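Local coordinates for protein serine-pyruvate aminotransferase (agxt) (Sulfolobus solfataricus, PDB 3ZRP) that probably transfers the amino group of serine to pyruvate as a pyridoxal 5'-phosphate-dependent class-V aminotransferase, at residues R45-A50 / E262-R267; Y113-E118 / A291-S296; V70-K75 / S215-Y220. All blocks are in the same frame, centred on the assembly; numbering follows the deposited sequence.

Contact 1. Residues R45-A50 / E262-R267; sequences RYVMGA and EGIENR
The phenol end of Y46 overlaps the beta-branch of I264. Its CZ lies 3.6 Å from I264 CG2, and its CE2 lies 3.8 Å from I264 CB. The methyl meets the ring obliquely, and the two side chains run past each other in opposite directions. Y46 CG stands anti to the backbone N (chi1 175°). The far end of the ring, OH, lies beside the start of helix 264-284. There I264 N donates to Y46 OH at 3.0 Å, and the N-H...O angle of 165° shows a nearly straight bond. A backbone N-H in the first turn of a helix has no carbonyl of that helix to bond to, and here a tyrosine oxygen from another helix takes it up. G263, with positive phi, fills the N-cap position between helices 246-262 and 264-284, and its O starts the new helix by accepting from R267 N at 2.9 Å. Across the contact, helix 31-48 closes in a Schellman motif at G49, just after the turn that presents Y46 and V47. The contact joins the end of helix 31-48 to the break between helices 246-262 and 264-284, within the class-V aminotransferase chain and away from the cofactor site. Deeper in, V47 CG1 approaches I264 CD1 at a looser 4.2 Å; V47 also packs on F256 and I259 of helix 246-262, so it touches both helices flanking the break. The outer side is polar. A water lies at the ring edge, in its plane, 2.7 Å from Y46 OH; its weak bond to E265 OE1 is doubtful, since that residue is modelled twice.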
loop_
_atom_site.group_PDB
_atom_site.type_symbol
_atom_site.label_atom_id
_atom_site.label_comp_id
_atom_site.label_asym_id
_atom_site.label_seq_id
_atom_site.Cartn_x
_atom_site.Cartn_y
_atom_site.Cartn_z
ATOM N N ARG A 45 -4.888 -16.070 -11.257
ATOM C CA ARG A 45 -5.251 -16.729 -12.522
ATOM C C ARG A 45 -6.476 -17.619 -12.345
ATOM O O ARG A 45 -7.379 -17.641 -13.193
ATOM C CB ARG A 45 -4.090 -17.557 -13.077
ATOM C CG ARG A 45 -2.934 -16.752 -13.639
ATOM C CD ARG A 45 -2.163 -17.592 -14.661
ATOM N NE ARG A 45 -0.839 -17.035 -14.973
ATOM C CZ ARG A 45 0.230 -17.170 -14.202
ATOM N NH1 ARG A 45 0.147 -17.847 -13.077
ATOM N NH2 ARG A 45 1.377 -16.629 -14.552
ATOM N N TYR A 46 -6.491 -18.357 -11.238
ATOM C CA TYR A 46 -7.582 -19.269 -10.914
ATOM C C TYR A 46 -8.941 -18.559 -10.763
ATOM O O TYR A 46 -9.924 -18.945 -11.404
ATOM C CB TYR A 46 -7.197 -20.113 -9.677
ATOM C CG TYR A 46 -8.308 -21.019 -9.188
ATOM C CD1 TYR A 46 -8.653 -22.188 -9.891
ATOM C CD2 TYR A 46 -9.019 -20.712 -8.035
ATOM C CE1 TYR A 46 -9.696 -23.001 -9.457
ATOM C CE2 TYR A 46 -10.058 -21.516 -7.591
ATOM C CZ TYR A 46 -10.389 -22.663 -8.310
ATOM O OH TYR A 46 -11.404 -23.459 -7.858
ATOM N N VAL A 47 -9.009 -17.500 -9.946
ATOM C CA VAL A 47 -10.287 -16.818 -9.717
ATOM C C VAL A 47 -10.733 -15.945 -10.907
ATOM O O VAL A 47 -11.929 -15.653 -11.073
ATOM C CB VAL A 47 -10.309 -15.985 -8.395
ATOM C CG1 VAL A 47 -9.988 -16.868 -7.189
ATOM C CG2 VAL A 47 -9.350 -14.791 -8.469
ATOM N N MET A 48 -9.787 -15.524 -11.730
ATOM C CA MET A 48 -10.140 -14.770 -12.930
ATOM C C MET A 48 -10.308 -15.645 -14.174
ATOM O O MET A 48 -10.701 -15.163 -15.235
ATOM C CB MET A 48 -9.147 -13.657 -13.168
ATOM C CG MET A 48 -9.505 -12.434 -12.352
ATOM S SD MET A 48 -8.174 -11.265 -12.393
ATOM C CE MET A 48 -8.764 -10.015 -11.259
ATOM N N GLY A 49 -10.025 -16.937 -14.042
ATOM C CA GLY A 49 -10.190 -17.878 -15.150
ATOM C C GLY A 49 -9.276 -17.556 -16.307
ATOM O O GLY A 49 -9.731 -17.062 -17.331
ATOM N N ALA A 50 -7.984 -17.819 -16.136
ATOM C CA ALA A 50 -7.013 -17.618 -17.202
ATOM C C ALA A 50 -5.871 -18.612 -17.104
ATOM O O ALA A 50 -5.486 -19.028 -16.021
ATOM C CB ALA A 50 -6.471 -16.199 -17.172
ATOM N N GLU A 262 -12.771 -24.380 -1.326
ATOM C CA GLU A 262 -14.206 -24.317 -1.589
ATOM C C GLU A 262 -14.523 -24.600 -3.062
ATOM O O GLU A 262 -15.524 -25.257 -3.374
ATOM C CB GLU A 262 -14.801 -22.963 -1.155
ATOM C CG GLU A 262 -16.244 -22.746 -1.642
ATOM C CD GLU A 262 -16.919 -21.536 -1.053
ATOM O OE1 GLU A 262 -16.231 -20.549 -0.766
ATOM O OE2 GLU A 262 -18.157 -21.562 -0.899
ATOM N N GLY A 263 -13.657 -24.113 -3.951
ATOM C CA GLY A 263 -13.865 -24.185 -5.385
ATOM C C GLY A 263 -14.563 -22.928 -5.859
ATOM O O GLY A 263 -15.582 -22.521 -5.287
ATOM N N ILE A 264 -14.025 -22.310 -6.905
ATOM C CA ILE A 264 -14.552 -21.032 -7.398
ATOM C C ILE A 264 -15.996 -21.131 -7.906
ATOM O O ILE A 264 -16.811 -20.245 -7.642
ATOM C CB ILE A 264 -13.596 -20.377 -8.461
ATOM C CG1 ILE A 264 -14.050 -18.927 -8.802
ATOM C CG2 ILE A 264 -13.437 -21.290 -9.696
ATOM C CD1 ILE A 264 -14.050 -17.959 -7.557
ATOM N N GLU A 265 -16.334 -22.207 -8.622
ATOM C CA GLU A 265 -17.718 -22.387 -9.091
ATOM C C GLU A 265 -18.695 -22.468 -7.902
ATOM O O GLU A 265 -19.773 -21.860 -7.924
ATOM C CB GLU A 265 -17.855 -23.615 -10.004
ATOM C CG GLU A 265 -16.908 -23.635 -11.218
ATOM C CD GLU A 265 -15.489 -24.118 -10.886
ATOM O OE1 GLU A 265 -15.214 -24.499 -9.720
ATOM O OE2 GLU A 265 -14.640 -24.125 -11.804
ATOM N N ASN A 266 -18.308 -23.203 -6.860
ATOM C CA ASN A 266 -19.122 -23.326 -5.660
ATOM C C ASN A 266 -19.256 -21.975 -4.942
ATOM O O ASN A 266 -20.314 -21.631 -4.433
ATOM C CB ASN A 266 -18.552 -24.392 -4.712
ATOM C CG ASN A 266 -18.683 -25.813 -5.275
ATOM O OD1 ASN A 266 -19.674 -26.140 -5.928
ATOM N ND2 ASN A 266 -17.674 -26.649 -5.037
ATOM N N ARG A 267 -18.169 -21.209 -4.945
ATOM C CA ARG A 267 -18.140 -19.893 -4.309
ATOM C C ARG A 267 -19.097 -18.940 -5.020
ATOM O O ARG A 267 -19.849 -18.193 -4.370
ATOM C CB ARG A 267 -16.711 -19.355 -4.317
ATOM C CG ARG A 267 -16.503 -18.090 -3.545
ATOM C CD ARG A 267 -15.019 -17.760 -3.551
ATOM N NE ARG A 267 -14.735 -16.552 -2.780
ATOM C CZ ARG A 267 -14.510 -16.553 -1.468
ATOM N NH1 ARG A 267 -14.577 -17.698 -0.769
ATOM N NH2 ARG A 267 -14.241 -15.418 -0.836
HETATM O O HOH W 1 -12.001 -25.448 -9.572
#

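Contact 2. Residues Y113-E118 / A291-S296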
loop_
_atom_site.group_PDB
_atom_site.type_symbol
_atom_site.label_atom_id
_atom_site.label_comp_id
_atom_site.label_asym_id
_atom_site.label_seq_id
_atom_site.Cartn_x
_atom_site.Cartn_y
_atom_site.Cartn_z
ATOM N N TYR A 113 -27.801 0.754 -16.046
ATOM C CA TYR A 113 -26.517 0.353 -16.603
ATOM C C TYR A 113 -26.463 0.612 -18.110
ATOM O O TYR A 113 -27.498 0.624 -18.772
ATOM C CB TYR A 113 -26.206 -1.111 -16.296
ATOM C CG TYR A 113 -27.050 -2.143 -17.028
ATOM C CD1 TYR A 113 -28.320 -2.532 -16.544
ATOM C CD2 TYR A 113 -26.575 -2.752 -18.179
ATOM C CE1 TYR A 113 -29.093 -3.484 -17.230
ATOM C CE2 TYR A 113 -27.327 -3.716 -18.860
ATOM C CZ TYR A 113 -28.584 -4.071 -18.383
ATOM O OH TYR A 113 -29.304 -5.023 -19.078
ATOM N N VAL A 114 -25.258 0.842 -18.633
ATOM C CA VAL A 114 -25.060 1.138 -20.058
ATOM C C VAL A 114 -25.154 -0.161 -20.834
ATOM O O VAL A 114 -24.413 -1.087 -20.577
ATOM C CB VAL A 114 -23.680 1.804 -20.312
ATOM C CG1 VAL A 114 -23.527 2.154 -21.798
ATOM C CG2 VAL A 114 -23.558 3.055 -19.454
ATOM N N LYS A 115 -26.072 -0.211 -21.811
ATOM C CA LYS A 115 -26.323 -1.434 -22.568
ATOM C C LYS A 115 -25.182 -1.750 -23.520
ATOM O O LYS A 115 -24.533 -0.832 -24.011
ATOM C CB LYS A 115 -27.652 -1.306 -23.335
ATOM C CG LYS A 115 -28.829 -0.889 -22.452
ATOM C CD LYS A 115 -29.095 -1.967 -21.369
ATOM C CE LYS A 115 -30.235 -1.557 -20.430
ATOM N NZ LYS A 115 -30.033 -0.230 -19.788
ATOM N N PRO A 116 -24.931 -3.054 -23.789
ATOM C CA PRO A 116 -23.883 -3.411 -24.729
ATOM C C PRO A 116 -24.020 -2.686 -26.077
ATOM O O PRO A 116 -23.006 -2.264 -26.645
ATOM C CB PRO A 116 -24.074 -4.921 -24.906
ATOM C CG PRO A 116 -24.621 -5.370 -23.588
ATOM C CD PRO A 116 -25.509 -4.258 -23.144
ATOM N N GLY A 117 -25.253 -2.517 -26.555
ATOM C CA GLY A 117 -25.512 -1.819 -27.832
ATOM C C GLY A 117 -25.100 -0.361 -27.836
ATOM O O GLY A 117 -24.658 0.162 -28.865
ATOM N N GLU A 118 -25.238 0.295 -26.689
ATOM C CA GLU A 118 -24.866 1.699 -26.556
ATOM C C GLU A 118 -23.337 1.877 -26.562
ATOM O O GLU A 118 -22.828 2.878 -27.096
ATOM C CB GLU A 118 -25.514 2.313 -25.310
ATOM C CG GLU A 118 -27.036 2.114 -25.289
ATOM C CD GLU A 118 -27.696 2.411 -23.950
ATOM O OE1 GLU A 118 -27.051 2.284 -22.886
ATOM O OE2 GLU A 118 -28.890 2.765 -23.975
ATOM N N ALA A 291 -30.851 -0.838 -7.727
ATOM C CA ALA A 291 -30.641 -1.297 -9.090
ATOM C C ALA A 291 -31.963 -1.313 -9.854
ATOM O O ALA A 291 -32.917 -1.973 -9.431
ATOM C CB ALA A 291 -30.010 -2.680 -9.113
ATOM N N ARG A 292 -32.003 -0.600 -10.980
ATOM C CA ARG A 292 -33.234 -0.442 -11.760
ATOM C C ARG A 292 -33.642 -1.686 -12.517
ATOM O O ARG A 292 -34.827 -1.961 -12.681
ATOM C CB ARG A 292 -33.124 0.743 -12.729
ATOM C CG ARG A 292 -32.741 2.070 -12.096
ATOM C CD ARG A 292 -33.862 2.719 -11.262
ATOM N NE ARG A 292 -34.032 2.063 -9.965
ATOM C CZ ARG A 292 -35.102 2.185 -9.183
ATOM N NH1 ARG A 292 -36.133 2.949 -9.547
ATOM N NH2 ARG A 292 -35.144 1.534 -8.025
ATOM N N ARG A 293 -32.660 -2.429 -12.992
ATOM C CA ARG A 293 -32.889 -3.556 -13.876
ATOM C C ARG A 293 -32.470 -4.884 -13.221
ATOM O O ARG A 293 -31.280 -5.098 -12.943
ATOM C CB ARG A 293 -32.100 -3.334 -15.168
ATOM C CG ARG A 293 -32.495 -2.119 -15.969
ATOM C CD ARG A 293 -33.548 -2.465 -16.991
ATOM N NE ARG A 293 -33.868 -1.307 -17.819
ATOM C CZ ARG A 293 -33.919 -1.314 -19.147
ATOM N NH1 ARG A 293 -33.690 -2.431 -19.830
ATOM N NH2 ARG A 293 -34.213 -0.197 -19.792
ATOM N N PRO A 294 -33.444 -5.799 -12.998
ATOM C CA PRO A 294 -33.219 -7.045 -12.246
ATOM C C PRO A 294 -32.112 -7.948 -12.768
ATOM O O PRO A 294 -31.451 -8.628 -11.979
ATOM C CB PRO A 294 -34.579 -7.770 -12.345
ATOM C CG PRO A 294 -35.555 -6.677 -12.513
ATOM C CD PRO A 294 -34.860 -5.672 -13.406
ATOM N N GLU A 295 -31.909 -7.962 -14.079
ATOM C CA GLU A 295 -30.831 -8.740 -14.690
ATOM C C GLU A 295 -29.441 -8.249 -14.237
ATOM O O GLU A 295 -28.455 -8.950 -14.385
ATOM C CB GLU A 295 -30.937 -8.707 -16.224
ATOM C CG GLU A 295 -30.628 -7.353 -16.881
ATOM C CD GLU A 295 -31.825 -6.444 -17.053
ATOM O OE1 GLU A 295 -32.881 -6.665 -16.403
ATOM O OE2 GLU A 295 -31.703 -5.463 -17.845
ATOM N N SER A 296 -29.382 -7.042 -13.671
ATOM C CA SER A 296 -28.107 -6.479 -13.219
ATOM C C SER A 296 -27.946 -6.457 -11.679
ATOM O O SER A 296 -26.990 -5.854 -11.181
ATOM C CB SER A 296 -27.932 -5.062 -13.741
ATOM O OG SER A 296 -28.758 -4.163 -13.023
#
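Y113 and S296 meet where the loop entering helix 116-125 abuts the loop before strand 301-305. By the fold-type I plan of this family, the contact probably joins the large domain, with its seven-stranded sheet, to the small C-terminal domain. The tight part lies along the CD1-CE1 edge of the phenol: R293 CB lies in the ring plane, 3.6 Å from Y113 CE1, while S296 CB approaches Y113 CD1 obliquely at 3.8 Å. Beyond them Y113 OH donates to the anti lone pair of E295 OE2, at 2.7 Å, in one of two E295 conformers, carboxylate and ring planes 82° apart. The outer part is more exposed, with no hydrogen bond between the segments. There one of two modelled K115 conformers lays CE over a face of the R293 guanidinium, 3.6 Å from R293 NH1, with K115 NZ 4.2 Å from R293 NH2, two like charges. K115 NZ donates to Y113 O at 2.9 Å, and its salt bridge to D112, also in a long, weak ion pair with R293, would probably ease the repulsion. Within 291-296, R293 O accepts from both N and OG of S296, the latter at 2.7 Å in the carbonyl plane.

Contact 3. Residues V70-K75 / S215-Y220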
loop_
_atom_site.group_PDB
_atom_site.type_symbol
_atom_site.label_atom_id
_atom_site.label_comp_id
_atom_site.label_asym_id
_atom_site.label_seq_id
_atom_site.Cartn_x
_atom_site.Cartn_y
_atom_site.Cartn_z
ATOM N N VAL A 70 -3.093 1.198 -14.726
ATOM C CA VAL A 70 -3.469 0.997 -16.148
ATOM C C VAL A 70 -2.862 2.089 -17.048
ATOM O O VAL A 70 -2.616 1.869 -18.232
ATOM C CB VAL A 70 -5.005 0.850 -16.313
ATOM C CG1 VAL A 70 -5.410 0.859 -17.790
ATOM C CG2 VAL A 70 -5.519 -0.423 -15.588
ATOM N N THR A 71 -2.523 3.247 -16.473
ATOM C CA THR A 71 -1.741 4.274 -17.215
ATOM C C THR A 71 -0.401 3.746 -17.792
ATOM O O THR A 71 0.177 4.379 -18.704
ATOM C CB THR A 71 -1.510 5.545 -16.373
ATOM O OG1 THR A 71 -0.796 5.208 -15.171
ATOM C CG2 THR A 71 -2.861 6.187 -16.056
ATOM N N SER A 72 0.064 2.598 -17.265
ATOM C CA SER A 72 1.262 1.889 -17.731
ATOM C C SER A 72 1.103 1.432 -19.184
ATOM O O SER A 72 2.104 1.101 -19.860
ATOM C CB SER A 72 1.528 0.647 -16.860
ATOM O OG SER A 72 1.794 0.982 -15.483
ATOM N N LEU A 73 -0.146 1.383 -19.649
ATOM C CA LEU A 73 -0.462 0.901 -21.009
ATOM C C LEU A 73 -0.798 2.031 -21.985
ATOM O O LEU A 73 -1.227 1.780 -23.132
ATOM C CB LEU A 73 -1.617 -0.116 -20.941
ATOM C CG LEU A 73 -1.345 -1.364 -20.081
ATOM C CD1 LEU A 73 -2.586 -2.240 -20.036
ATOM C CD2 LEU A 73 -0.125 -2.182 -20.561
ATOM N N LEU A 74 -0.609 3.274 -21.531
ATOM C CA LEU A 74 -1.081 4.449 -22.263
ATOM C C LEU A 74 0.033 5.391 -22.700
ATOM O O LEU A 74 1.130 5.424 -22.120
ATOM C CB LEU A 74 -2.141 5.214 -21.452
ATOM C CG LEU A 74 -3.442 4.437 -21.137
ATOM C CD1 LEU A 74 -4.348 5.243 -20.242
ATOM C CD2 LEU A 74 -4.176 4.031 -22.420
ATOM N N LYS A 75 -0.277 6.139 -23.747
ATOM C CA LYS A 75 0.646 7.105 -24.328
ATOM C C LYS A 75 -0.035 8.462 -24.405
ATOM O O LYS A 75 -1.269 8.542 -24.377
ATOM C CB LYS A 75 1.114 6.630 -25.715
ATOM C CG LYS A 75 2.197 5.560 -25.629
ATOM C CD LYS A 75 2.747 5.183 -27.003
ATOM C CE LYS A 75 4.006 4.337 -26.862
ATOM N NZ LYS A 75 4.438 3.708 -28.138
ATOM N N SER A 215 5.585 4.739 -21.515
ATOM C CA SER A 215 4.214 5.029 -21.140
ATOM C C SER A 215 4.146 6.332 -20.364
ATOM O O SER A 215 5.173 6.913 -20.066
ATOM C CB SER A 215 3.627 3.916 -20.253
ATOM O OG SER A 215 4.028 4.099 -18.890
ATOM N N ILE A 216 2.928 6.748 -20.045
ATOM C CA ILE A 216 2.728 7.968 -19.253
ATOM C C ILE A 216 2.685 7.691 -17.748
ATOM O O ILE A 216 2.385 8.616 -16.956
ATOM C CB ILE A 216 1.430 8.705 -19.673
ATOM C CG1 ILE A 216 0.173 7.844 -19.377
ATOM C CG2 ILE A 216 1.528 9.125 -21.168
ATOM C CD1 ILE A 216 -1.126 8.411 -19.970
ATOM N N ALA A 217 2.957 6.457 -17.333
ATOM C CA ALA A 217 2.905 6.124 -15.886
ATOM C C ALA A 217 3.917 6.934 -15.058
ATOM O O ALA A 217 4.938 7.415 -15.569
ATOM C CB ALA A 217 3.110 4.621 -15.664
ATOM N N GLY A 218 3.601 7.093 -13.778
ATOM C CA GLY A 218 4.578 7.535 -12.800
ATOM C C GLY A 218 5.615 6.465 -12.515
ATOM O O GLY A 218 5.951 5.624 -13.359
ATOM N N TYR A 219 6.148 6.508 -11.315
ATOM C CA TYR A 219 7.165 5.570 -10.901
ATOM C C TYR A 219 6.575 4.397 -10.102
ATOM O O TYR A 219 6.631 3.259 -10.553
ATOM C CB TYR A 219 8.213 6.298 -10.076
ATOM C CG TYR A 219 9.492 5.515 -9.851
ATOM C CD1 TYR A 219 10.390 5.286 -10.899
ATOM C CD2 TYR A 219 9.785 4.984 -8.590
ATOM C CE1 TYR A 219 11.571 4.570 -10.684
ATOM C CE2 TYR A 219 10.964 4.281 -8.360
ATOM C CZ TYR A 219 11.847 4.079 -9.410
ATOM O OH TYR A 219 12.995 3.386 -9.171
ATOM N N TYR A 220 6.034 4.659 -8.909
ATOM C CA TYR A 220 5.459 3.606 -8.068
ATOM C C TYR A 220 4.401 2.733 -8.748
ATOM O O TYR A 220 4.319 1.529 -8.453
ATOM C CB TYR A 220 4.823 4.208 -6.810
ATOM C CG TYR A 220 4.793 3.271 -5.623
ATOM C CD1 TYR A 220 5.962 2.858 -5.005
ATOM C CD2 TYR A 220 3.566 2.851 -5.086
ATOM C CE1 TYR A 220 5.923 2.001 -3.870
ATOM C CE2 TYR A 220 3.516 2.016 -3.964
ATOM C CZ TYR A 220 4.695 1.602 -3.373
ATOM O OH TYR A 220 4.612 0.785 -2.277
HETATM O O HOH W 2 0.899 6.287 -12.891
#
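Two neighbouring first torsions shape this contact: S215 OG (chi1 82°) and I216 CG1 (chi1 64°) each sit between their own backbone N and carbonyl carbon. The first turns the hydroxyl back over its own chain, where it accepts from A217 N at 3.0 Å, an ST turn; the second sets I216 CG1 3.5 Å from T71 O. I216 CD1, further out, lies 3.7 Å from L74 CB. The turn lies against the 3-10 segment 70-73, which follows helix 63-69, the helix whose start binds pyridoxal phosphate through G63 and T64. I216 N donates to L74 O at 3.0 Å, tilted 31° from the carbonyl plane, and S215 CA adds a C-H...O contact to the same oxygen at 3.3 Å. S215 CB lies 3.2 Å from S72 O, whose hydrogen bond comes from R224 NH1. An alanine at S215 would keep that CB contact but would probably leave A217 N without its acceptor and the turn freer to open. Residues 215-220 lie in the dimer interface: R98 of the second subunit bonds A217 O, and E68 of that subunit takes the N-H groups of Y219 and Y220. T71 OG1, bonded to E68 O of its own chain, also accepts from a water at 3.0 Å, and that same water accepts from G218 N.

From the N terminus, residues 45-50 at the end of helix 31-48 open contact 1, 70-75 open contact 3 and 113-118 open contact 2. Contact 3 closes first, at 215-220; contact 1 follows at 262-267, so the loop of contact 3 lies wholly within that of contact 1. Contact 2 closes last, at 291-296, and crosses both. Contact 1 ties helix 31-48 to the break before helix 264-284, contact 3 joins two loops beside the dimer interface, and contact 2 ties the loop before helix 116-125 to the loop before strand 301-305. None touches another: centres are 25 to 31 Å apart, and the closest atoms, between contacts 1 and 3, about 11 Å.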